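Local coordinates for Slr1438 protein (Synechocystis sp., PDB 3K25) that is of unproven function but probably binds carbohydrate and may act as a sugar isomerase, perhaps an aldose 1-epimerase, at residues L34-T39 against E51-P56; I64-P69 against F134-Q139. One frame throughout, in Å; residues are numbered along the deposited sequence.

Contact 1: L34-T39 against E51-P56; sequences LVTEWT and ERFQDP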
ATOM      1  N   LEU A  34      -4.036  -7.348   4.420  1.00 19.46           N
ATOM      2  CA  LEU A  34      -3.747  -6.063   5.019  1.00 21.50           C
ATOM      3  C   LEU A  34      -3.041  -5.995   6.367  1.00 25.36           C
ATOM      4  O   LEU A  34      -3.446  -6.649   7.333  1.00 27.75           O
ATOM      5  CB  LEU A  34      -5.066  -5.274   5.128  1.00 20.97           C
ATOM      6  CG  LEU A  34      -5.060  -3.918   5.844  1.00 22.08           C
ATOM      7  CD1 LEU A  34      -4.281  -2.906   4.999  1.00 21.19           C
ATOM      8  CD2 LEU A  34      -6.483  -3.433   6.077  1.00 18.26           C
ATOM      9  N   VAL A  35      -1.984  -5.181   6.409  1.00 19.65           N
ATOM     10  CA  VAL A  35      -1.236  -4.884   7.631  1.00 19.43           C
ATOM     11  C   VAL A  35      -2.092  -3.737   8.181  1.00 22.70           C
ATOM     12  O   VAL A  35      -2.242  -2.710   7.521  1.00 22.10           O
ATOM     13  CB  VAL A  35       0.180  -4.307   7.332  1.00 18.22           C
ATOM     14  CG1 VAL A  35       0.773  -3.690   8.592  1.00 22.35           C
ATOM     15  CG2 VAL A  35       1.086  -5.390   6.824  1.00 17.85           C
ATOM     16  N   THR A  36      -2.666  -3.894   9.362  1.00 21.59           N
ATOM     17  CA  THR A  36      -3.507  -2.833   9.889  1.00 24.56           C
ATOM     18  C   THR A  36      -2.769  -1.925  10.851  1.00 29.68           C
ATOM     19  O   THR A  36      -2.808  -0.708  10.708  1.00 32.74           O
ATOM     20  CB  THR A  36      -4.709  -3.411  10.612  1.00 24.39           C
ATOM     21  OG1 THR A  36      -4.249  -4.277  11.656  1.00 26.82           O
ATOM     22  CG2 THR A  36      -5.564  -4.212   9.656  1.00 20.63           C
ATOM     23  N   GLU A  37      -2.098  -2.520  11.833  1.00 30.00           N
ATOM     24  CA  GLU A  37      -1.369  -1.737  12.828  1.00 33.51           C
ATOM     25  C   GLU A  37       0.045  -2.248  13.030  1.00 34.55           C
ATOM     26  O   GLU A  37       0.316  -3.432  12.855  1.00 33.26           O
ATOM     27  CB  GLU A  37      -2.112  -1.760  14.168  1.00 37.74           C
ATOM     28  CG  GLU A  37      -3.596  -1.464  14.058  1.00 40.11           C
ATOM     29  CD  GLU A  37      -4.250  -1.180  15.401  1.00 43.45           C
ATOM     30  OE1 GLU A  37      -3.873  -1.813  16.413  1.00 50.09           O
ATOM     31  OE2 GLU A  37      -5.156  -0.326  15.444  1.00 43.35           O
ATOM     32  N   TRP A  38       0.942  -1.343  13.406  1.00 32.04           N
ATOM     33  CA  TRP A  38       2.344  -1.685  13.640  1.00 34.39           C
ATOM     34  C   TRP A  38       2.909  -0.799  14.746  1.00 41.62           C
ATOM     35  O   TRP A  38       2.770   0.420  14.688  1.00 44.26           O
ATOM     36  CB  TRP A  38       3.133  -1.493  12.341  1.00 30.43           C
ATOM     37  CG  TRP A  38       4.630  -1.630  12.447  1.00 29.44           C
ATOM     38  CD1 TRP A  38       5.335  -2.300  13.406  1.00 31.26           C
ATOM     39  CD2 TRP A  38       5.601  -1.128  11.513  1.00 28.14           C
ATOM     40  NE1 TRP A  38       6.684  -2.252  13.125  1.00 31.73           N
ATOM     41  CE2 TRP A  38       6.876  -1.540  11.971  1.00 29.14           C
ATOM     42  CE3 TRP A  38       5.516  -0.374  10.332  1.00 28.18           C
ATOM     43  CZ2 TRP A  38       8.059  -1.224  11.291  1.00 29.19           C
ATOM     44  CZ3 TRP A  38       6.695  -0.060   9.650  1.00 27.63           C
ATOM     45  CH2 TRP A  38       7.952  -0.487  10.137  1.00 27.97           C
ATOM     46  N   THR A  39       3.513  -1.411  15.766  1.00 30.03           N
ATOM     47  CA  THR A  39       4.111  -0.650  16.877  1.00 36.83           C
ATOM     48  C   THR A  39       5.537  -1.059  17.216  1.00 42.57           C
ATOM     49  O   THR A  39       5.887  -2.239  17.231  1.00 41.97           O
ATOM     50  CB  THR A  39       3.301  -0.742  18.192  1.00 36.85           C
ATOM     51  OG1 THR A  39       3.261  -2.103  18.649  1.00 36.24           O
ATOM     52  CG2 THR A  39       1.910  -0.208  17.994  1.00 32.26           C
ATOM     53  N   GLU A  51     -12.847   2.072  14.176  1.00 63.89           N
ATOM     54  CA  GLU A  51     -14.293   2.130  14.074  1.00 64.12           C
ATOM     55  C   GLU A  51     -14.751   1.884  12.652  1.00 59.75           C
ATOM     56  O   GLU A  51     -15.624   1.057  12.398  1.00 57.48           O
ATOM     57  CB  GLU A  51     -14.784   3.486  14.548  1.00 72.64           C
ATOM     58  CG  GLU A  51     -14.740   3.629  16.043  1.00 80.49           C
ATOM     59  CD  GLU A  51     -14.563   5.061  16.468  1.00 84.91           C
ATOM     60  OE1 GLU A  51     -13.416   5.552  16.380  1.00 86.98           O
ATOM     61  OE2 GLU A  51     -15.567   5.691  16.872  1.00 87.09           O
ATOM     62  N   ARG A  52     -14.151   2.608  11.720  1.00 50.26           N
ATOM     63  CA  ARG A  52     -14.504   2.462  10.320  1.00 44.47           C
ATOM     64  C   ARG A  52     -14.296   1.018   9.855  1.00 38.04           C
ATOM     65  O   ARG A  52     -15.132   0.466   9.139  1.00 35.13           O
ATOM     66  CB  ARG A  52     -13.655   3.405   9.479  1.00 43.26           C
ATOM     67  CG  ARG A  52     -14.031   3.460   8.021  1.00 38.89           C
ATOM     68  CD  ARG A  52     -12.980   4.237   7.264  1.00 38.40           C
ATOM     69  NE  ARG A  52     -13.270   4.312   5.838  1.00 36.32           N
ATOM     70  CZ  ARG A  52     -14.168   5.128   5.296  1.00 38.18           C
ATOM     71  NH1 ARG A  52     -14.870   5.950   6.067  1.00 41.38           N
ATOM     72  NH2 ARG A  52     -14.362   5.119   3.983  1.00 37.20           N
ATOM     73  N   PHE A  53     -13.188   0.413  10.283  1.00 51.68           N
ATOM     74  CA  PHE A  53     -12.844  -0.958   9.906  1.00 46.00           C
ATOM     75  C   PHE A  53     -13.915  -1.959  10.336  1.00 47.47           C
ATOM     76  O   PHE A  53     -13.868  -3.143   9.968  1.00 43.87           O
ATOM     77  CB  PHE A  53     -11.504  -1.352  10.536  1.00 40.22           C
ATOM     78  CG  PHE A  53     -10.890  -2.599   9.946  1.00 33.00           C
ATOM     79  CD1 PHE A  53     -10.588  -3.688  10.757  1.00 30.20           C
ATOM     80  CD2 PHE A  53     -10.562  -2.658   8.586  1.00 28.67           C
ATOM     81  CE1 PHE A  53      -9.961  -4.825  10.234  1.00 24.46           C
ATOM     82  CE2 PHE A  53      -9.935  -3.783   8.041  1.00 24.32           C
ATOM     83  CZ  PHE A  53      -9.631  -4.871   8.867  1.00 23.04           C
ATOM     84  N   GLN A  54     -14.881  -1.478  11.110  1.00 52.66           N
ATOM     85  CA  GLN A  54     -15.944  -2.335  11.600  1.00 54.47           C
ATOM     86  C   GLN A  54     -17.040  -2.574  10.563  1.00 54.64           C
ATOM     87  O   GLN A  54     -17.598  -3.665  10.509  1.00 52.58           O
ATOM     88  CB  GLN A  54     -16.501  -1.752  12.895  1.00 58.95           C
ATOM     89  CG  GLN A  54     -15.390  -1.465  13.903  1.00 62.74           C
ATOM     90  CD  GLN A  54     -15.499  -2.284  15.173  1.00 62.20           C
ATOM     91  OE1 GLN A  54     -16.238  -1.924  16.093  1.00 61.13           O
ATOM     92  NE2 GLN A  54     -14.768  -3.395  15.229  1.00 62.87           N
ATOM     93  N   ASP A  55     -17.359  -1.577   9.740  1.00 52.61           N
ATOM     94  CA  ASP A  55     -18.365  -1.790   8.698  1.00 53.81           C
ATOM     95  C   ASP A  55     -17.589  -2.414   7.538  1.00 52.30           C
ATOM     96  O   ASP A  55     -16.904  -1.720   6.790  1.00 52.73           O
ATOM     97  CB  ASP A  55     -18.997  -0.475   8.245  1.00 58.27           C
ATOM     98  CG  ASP A  55     -20.061  -0.683   7.172  1.00 60.36           C
ATOM     99  OD1 ASP A  55     -19.857  -1.556   6.295  1.00 55.92           O
ATOM    100  OD2 ASP A  55     -21.094   0.029   7.200  1.00 62.34           O
ATOM    101  N   PRO A  56     -17.701  -3.736   7.366  1.00 64.17           N
ATOM    102  CA  PRO A  56     -16.984  -4.424   6.296  1.00 61.73           C
ATOM    103  C   PRO A  56     -17.155  -3.842   4.900  1.00 62.55           C
ATOM    104  O   PRO A  56     -16.418  -4.216   3.991  1.00 61.93           O
ATOM    105  CB  PRO A  56     -17.501  -5.853   6.406  1.00 60.27           C
ATOM    106  CG  PRO A  56     -18.907  -5.645   6.835  1.00 61.81           C
ATOM    107  CD  PRO A  56     -18.760  -4.601   7.913  1.00 64.08           C
TER
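A near-trans first torsion (chi1 -166°) swings the benzyl group of Phe-53 out of the 51-56 turn toward strand 34-39, and the same kind of torsion in Leu-34 (chi1 175°) sends an isobutyl group out to meet it. The two side chains meet head-on, and CD2 of Leu-34 comes to 4.0 Å from CE2 of Phe-53. Thr-36, two residues on and on the same side of the strand, reaches the phenyl group with its side chain roughly perpendicular to that of Phe-53, its CG2 lying 4.2 Å from CZ of Phe-53. Both methyls meet the ring obliquely at its far end. A threonine suits this place because its two branches do different work: the methyl joins the apolar patch, while OG1 hydrogen-bonds to the backbone O of Ser-26. That bond falls within a classic beta bulge, in which Thr-36 and Glu-37 together face Ser-26 on the neighbouring antiparallel strand 23-28 of a four-stranded sheet. Phe-53 itself belongs to the loop that follows strand 43-44, and its ring points at the sheet and also touches Val-28. The aromatic ring offers more than bulk, since it makes an edge-to-face pair with Phe-48 and a cation-pi contact with Arg-31. Backbones stay well apart, 9.5 Å between CA of Thr-36 and CA of Phe-53, and no hydrogen bond links the two segments. Nearby, Glu-37 forms a salt bridge with Arg-50, and Arg-52 donates from NE to the carbonyl of Ser-59.

Contact 2: I64-P69 against F134-Q139; sequences IPILFP and FSYQLQ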
ATOM      1  N   ILE A  64      -1.821  -0.617   5.632  1.00 22.67           N
ATOM      2  CA  ILE A  64      -1.108  -0.623   4.369  1.00 21.33           C
ATOM      3  C   ILE A  64      -1.881  -1.323   3.251  1.00 16.96           C
ATOM      4  O   ILE A  64      -1.619  -2.484   2.916  1.00 17.90           O
ATOM      5  CB  ILE A  64       0.267  -1.279   4.544  1.00 20.35           C
ATOM      6  CG1 ILE A  64       0.970  -0.669   5.757  1.00 25.10           C
ATOM      7  CG2 ILE A  64       1.118  -1.034   3.304  1.00 18.61           C
ATOM      8  CD1 ILE A  64       2.267  -1.339   6.111  1.00 28.64           C
ATOM      9  N   PRO A  65      -2.872  -0.629   2.672  1.00 15.58           N
ATOM     10  CA  PRO A  65      -3.655  -1.228   1.587  1.00 16.84           C
ATOM     11  C   PRO A  65      -2.806  -1.532   0.338  1.00 14.33           C
ATOM     12  O   PRO A  65      -1.824  -0.840   0.032  1.00 15.46           O
ATOM     13  CB  PRO A  65      -4.735  -0.178   1.328  1.00 16.81           C
ATOM     14  CG  PRO A  65      -4.955   0.414   2.719  1.00 16.26           C
ATOM     15  CD  PRO A  65      -3.524   0.593   3.181  1.00 18.25           C
ATOM     16  N   ILE A  66      -3.197  -2.591  -0.363  1.00 24.22           N
ATOM     17  CA  ILE A  66      -2.512  -3.046  -1.564  1.00 25.04           C
ATOM     18  C   ILE A  66      -3.300  -2.630  -2.796  1.00 25.39           C
ATOM     19  O   ILE A  66      -4.515  -2.841  -2.859  1.00 27.70           O
ATOM     20  CB  ILE A  66      -2.382  -4.579  -1.530  1.00 23.89           C
ATOM     21  CG1 ILE A  66      -1.565  -4.979  -0.301  1.00 24.96           C
ATOM     22  CG2 ILE A  66      -1.757  -5.100  -2.819  1.00 22.77           C
ATOM     23  CD1 ILE A  66      -1.551  -6.460  -0.040  1.00 29.26           C
ATOM     24  N   LEU A  67      -2.605  -2.049  -3.775  1.00 19.93           N
ATOM     25  CA  LEU A  67      -3.244  -1.597  -5.016  1.00 20.40           C
ATOM     26  C   LEU A  67      -2.860  -2.502  -6.197  1.00 20.12           C
ATOM     27  O   LEU A  67      -1.698  -2.499  -6.646  1.00 20.65           O
ATOM     28  CB  LEU A  67      -2.840  -0.142  -5.311  1.00 18.65           C
ATOM     29  CG  LEU A  67      -2.707   0.795  -4.091  1.00 17.62           C
ATOM     30  CD1 LEU A  67      -2.260   2.166  -4.567  1.00 21.09           C
ATOM     31  CD2 LEU A  67      -4.019   0.891  -3.326  1.00 20.62           C
ATOM     32  N   PHE A  68      -3.834  -3.263  -6.705  1.00 21.37           N
ATOM     33  CA  PHE A  68      -3.603  -4.190  -7.824  1.00 21.18           C
ATOM     34  C   PHE A  68      -4.932  -4.622  -8.464  1.00 20.63           C
ATOM     35  O   PHE A  68      -5.902  -4.897  -7.762  1.00 20.27           O
ATOM     36  CB  PHE A  68      -2.861  -5.428  -7.304  1.00 21.76           C
ATOM     37  CG  PHE A  68      -2.706  -6.525  -8.320  1.00 22.61           C
ATOM     38  CD1 PHE A  68      -1.589  -6.573  -9.155  1.00 21.82           C
ATOM     39  CD2 PHE A  68      -3.664  -7.531  -8.429  1.00 19.57           C
ATOM     40  CE1 PHE A  68      -1.432  -7.608 -10.070  1.00 20.03           C
ATOM     41  CE2 PHE A  68      -3.513  -8.560  -9.343  1.00 19.67           C
ATOM     42  CZ  PHE A  68      -2.394  -8.601 -10.163  1.00 19.52           C
ATOM     43  N   PRO A  69      -4.990  -4.733  -9.800  1.00 25.97           N
ATOM     44  CA  PRO A  69      -3.966  -4.511 -10.821  1.00 26.22           C
ATOM     45  C   PRO A  69      -3.792  -3.064 -11.301  1.00 27.23           C
ATOM     46  O   PRO A  69      -3.238  -2.840 -12.368  1.00 30.70           O
ATOM     47  CB  PRO A  69      -4.407  -5.440 -11.942  1.00 26.67           C
ATOM     48  CG  PRO A  69      -5.911  -5.298 -11.882  1.00 27.27           C
ATOM     49  CD  PRO A  69      -6.192  -5.360 -10.393  1.00 25.67           C
ATOM     50  N   PHE A 134       2.755 -12.667  -1.332  1.00 25.98           N
ATOM     51  CA  PHE A 134       3.485 -11.601  -0.666  1.00 26.38           C
ATOM     52  C   PHE A 134       4.036 -12.155   0.624  1.00 29.63           C
ATOM     53  O   PHE A 134       3.390 -12.968   1.295  1.00 29.45           O
ATOM     54  CB  PHE A 134       2.569 -10.403  -0.347  1.00 23.18           C
ATOM     55  CG  PHE A 134       2.176  -9.574  -1.553  1.00 20.80           C
ATOM     56  CD1 PHE A 134       2.358 -10.055  -2.857  1.00 19.44           C
ATOM     57  CD2 PHE A 134       1.575  -8.325  -1.380  1.00 18.91           C
ATOM     58  CE1 PHE A 134       1.942  -9.305  -3.960  1.00 17.52           C
ATOM     59  CE2 PHE A 134       1.156  -7.566  -2.479  1.00 19.81           C
ATOM     60  CZ  PHE A 134       1.335  -8.053  -3.769  1.00 16.92           C
ATOM     61  N   SER A 135       5.238 -11.713   0.962  1.00 24.07           N
ATOM     62  CA  SER A 135       5.888 -12.151   2.180  1.00 24.45           C
ATOM     63  C   SER A 135       6.075 -10.924   3.059  1.00 25.32           C
ATOM     64  O   SER A 135       6.686  -9.936   2.647  1.00 26.88           O
ATOM     65  CB  SER A 135       7.246 -12.785   1.849  1.00 25.02           C
ATOM     66  OG  SER A 135       7.919 -13.224   3.018  1.00 23.97           O
ATOM     67  N   TYR A 136       5.521 -10.978   4.263  1.00 37.20           N
ATOM     68  CA  TYR A 136       5.660  -9.873   5.193  1.00 37.17           C
ATOM     69  C   TYR A 136       6.652 -10.332   6.251  1.00 42.51           C
ATOM     70  O   TYR A 136       6.425 -11.322   6.939  1.00 44.63           O
ATOM     71  CB  TYR A 136       4.321  -9.534   5.833  1.00 33.95           C
ATOM     72  CG  TYR A 136       3.195  -9.301   4.851  1.00 31.37           C
ATOM     73  CD1 TYR A 136       2.680 -10.351   4.100  1.00 31.42           C
ATOM     74  CD2 TYR A 136       2.608  -8.042   4.714  1.00 28.72           C
ATOM     75  CE1 TYR A 136       1.609 -10.166   3.250  1.00 28.92           C
ATOM     76  CE2 TYR A 136       1.528  -7.846   3.861  1.00 26.52           C
ATOM     77  CZ  TYR A 136       1.031  -8.917   3.137  1.00 27.60           C
ATOM     78  OH  TYR A 136      -0.084  -8.766   2.341  1.00 30.86           O
ATOM     79  N   GLN A 137       7.759  -9.607   6.355  1.00 24.51           N
ATOM     80  CA  GLN A 137       8.825  -9.925   7.300  1.00 27.24           C
ATOM     81  C   GLN A 137       9.023  -8.770   8.258  1.00 30.07           C
ATOM     82  O   GLN A 137       9.241  -7.638   7.841  1.00 31.30           O
ATOM     83  CB  GLN A 137      10.107 -10.213   6.527  1.00 28.33           C
ATOM     84  CG  GLN A 137       9.849 -11.205   5.418  1.00 27.41           C
ATOM     85  CD  GLN A 137      10.982 -11.315   4.439  1.00 27.03           C
ATOM     86  OE1 GLN A 137      11.906 -10.507   4.441  1.00 30.08           O
ATOM     87  NE2 GLN A 137      10.910 -12.316   3.575  1.00 31.07           N
ATOM     88  N   LEU A 138       8.927  -9.077   9.549  1.00 25.68           N
ATOM     89  CA  LEU A 138       9.080  -8.087  10.606  1.00 27.23           C
ATOM     90  C   LEU A 138      10.320  -8.356  11.448  1.00 33.04           C
ATOM     91  O   LEU A 138      10.449  -9.430  12.024  1.00 32.54           O
ATOM     92  CB  LEU A 138       7.864  -8.108  11.522  1.00 23.75           C
ATOM     93  CG  LEU A 138       7.944  -7.056  12.629  1.00 26.20           C
ATOM     94  CD1 LEU A 138       7.401  -5.745  12.068  1.00 24.97           C
ATOM     95  CD2 LEU A 138       7.130  -7.484  13.860  1.00 25.22           C
ATOM     96  N   GLN A 139      11.229  -7.386  11.495  1.00 32.93           N
ATOM     97  CA  GLN A 139      12.436  -7.495  12.306  1.00 40.88           C
ATOM     98  C   GLN A 139      12.855  -6.126  12.806  1.00 46.28           C
ATOM     99  O   GLN A 139      12.651  -5.114  12.134  1.00 45.11           O
ATOM    100  CB  GLN A 139      13.627  -8.074  11.542  1.00 43.30           C
ATOM    101  CG  GLN A 139      14.950  -7.602  12.187  1.00 54.38           C
ATOM    102  CD  GLN A 139      16.205  -7.979  11.424  1.00 59.81           C
ATOM    103  OE1 GLN A 139      16.271  -7.851  10.196  1.00 63.95           O
ATOM    104  NE2 GLN A 139      17.228  -8.424  12.157  1.00 59.02           N
TER
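Ile-66 touches two aromatic side chains of strand 134-139 at once. Its CD1 sits 3.8 Å from CE2 of Phe-134 and 3.6 Å from OH of Tyr-136, while its other branch, CG2, also lies 3.8 Å from Phe-134 CE2. A beta-branched residue suits the place, because CG2 and the longer CG1-CD1 arm both reach the phenyl ring, CD1 obliquely. Ile-66 and Phe-134 run alongside each other, pointing opposite ways, whereas Tyr-136 meets Ile-66 from across the gap, hydroxyl first. Phe-134 and Tyr-136 are two residues apart on an extended strand, so both rings leave from one side of it, each with CG anti to the carbonyl carbon (chi1 -73° in Phe-134). Around these three side chains, Trp-99 and Phe-134 form an edge-to-face pair, Trp-99 also touches Ile-66, and Leu-161 of strand 157-168 touches both Ile-66 and Phe-134. Strand 66-67 pairs with 157-168, whereas 130-139 belongs to the other eight-stranded antiparallel sheet, so the contact joins two sheets of the beta-sandwich characteristic of galactose mutarotase relatives. The meeting is apolar, without cross-segment hydrogen bonds; the buried Tyr-136 hydroxyl beside a methyl has a weak partner in Gly-33 O, and the contact relies on shape rather than directional bonds.

How the contacts relate
The two contacts follow one another along the chain, and their centres lie about 14 Å apart, yet they touch directly. Strand 34-39 reaches 64-69 through a probable backbone hydrogen bond, Val-35 O to Ile-64 N at 2.9 Å, beside which Leu-34 CD1 packs 3.5 Å from Pro-65 N. Because strand side chains alternate, Leu-34 and Thr-36 serve contact 1 while Val-35 turns to the other side, where its CG2 is 3.7 Å from CD2 of Tyr-136. One strand therefore lies between the loop ring of contact 1 and the buried aromatics of contact 2. The centre of contact 2 lies about 7 Å from the centre of the chain, that of contact 1 about 13 Å.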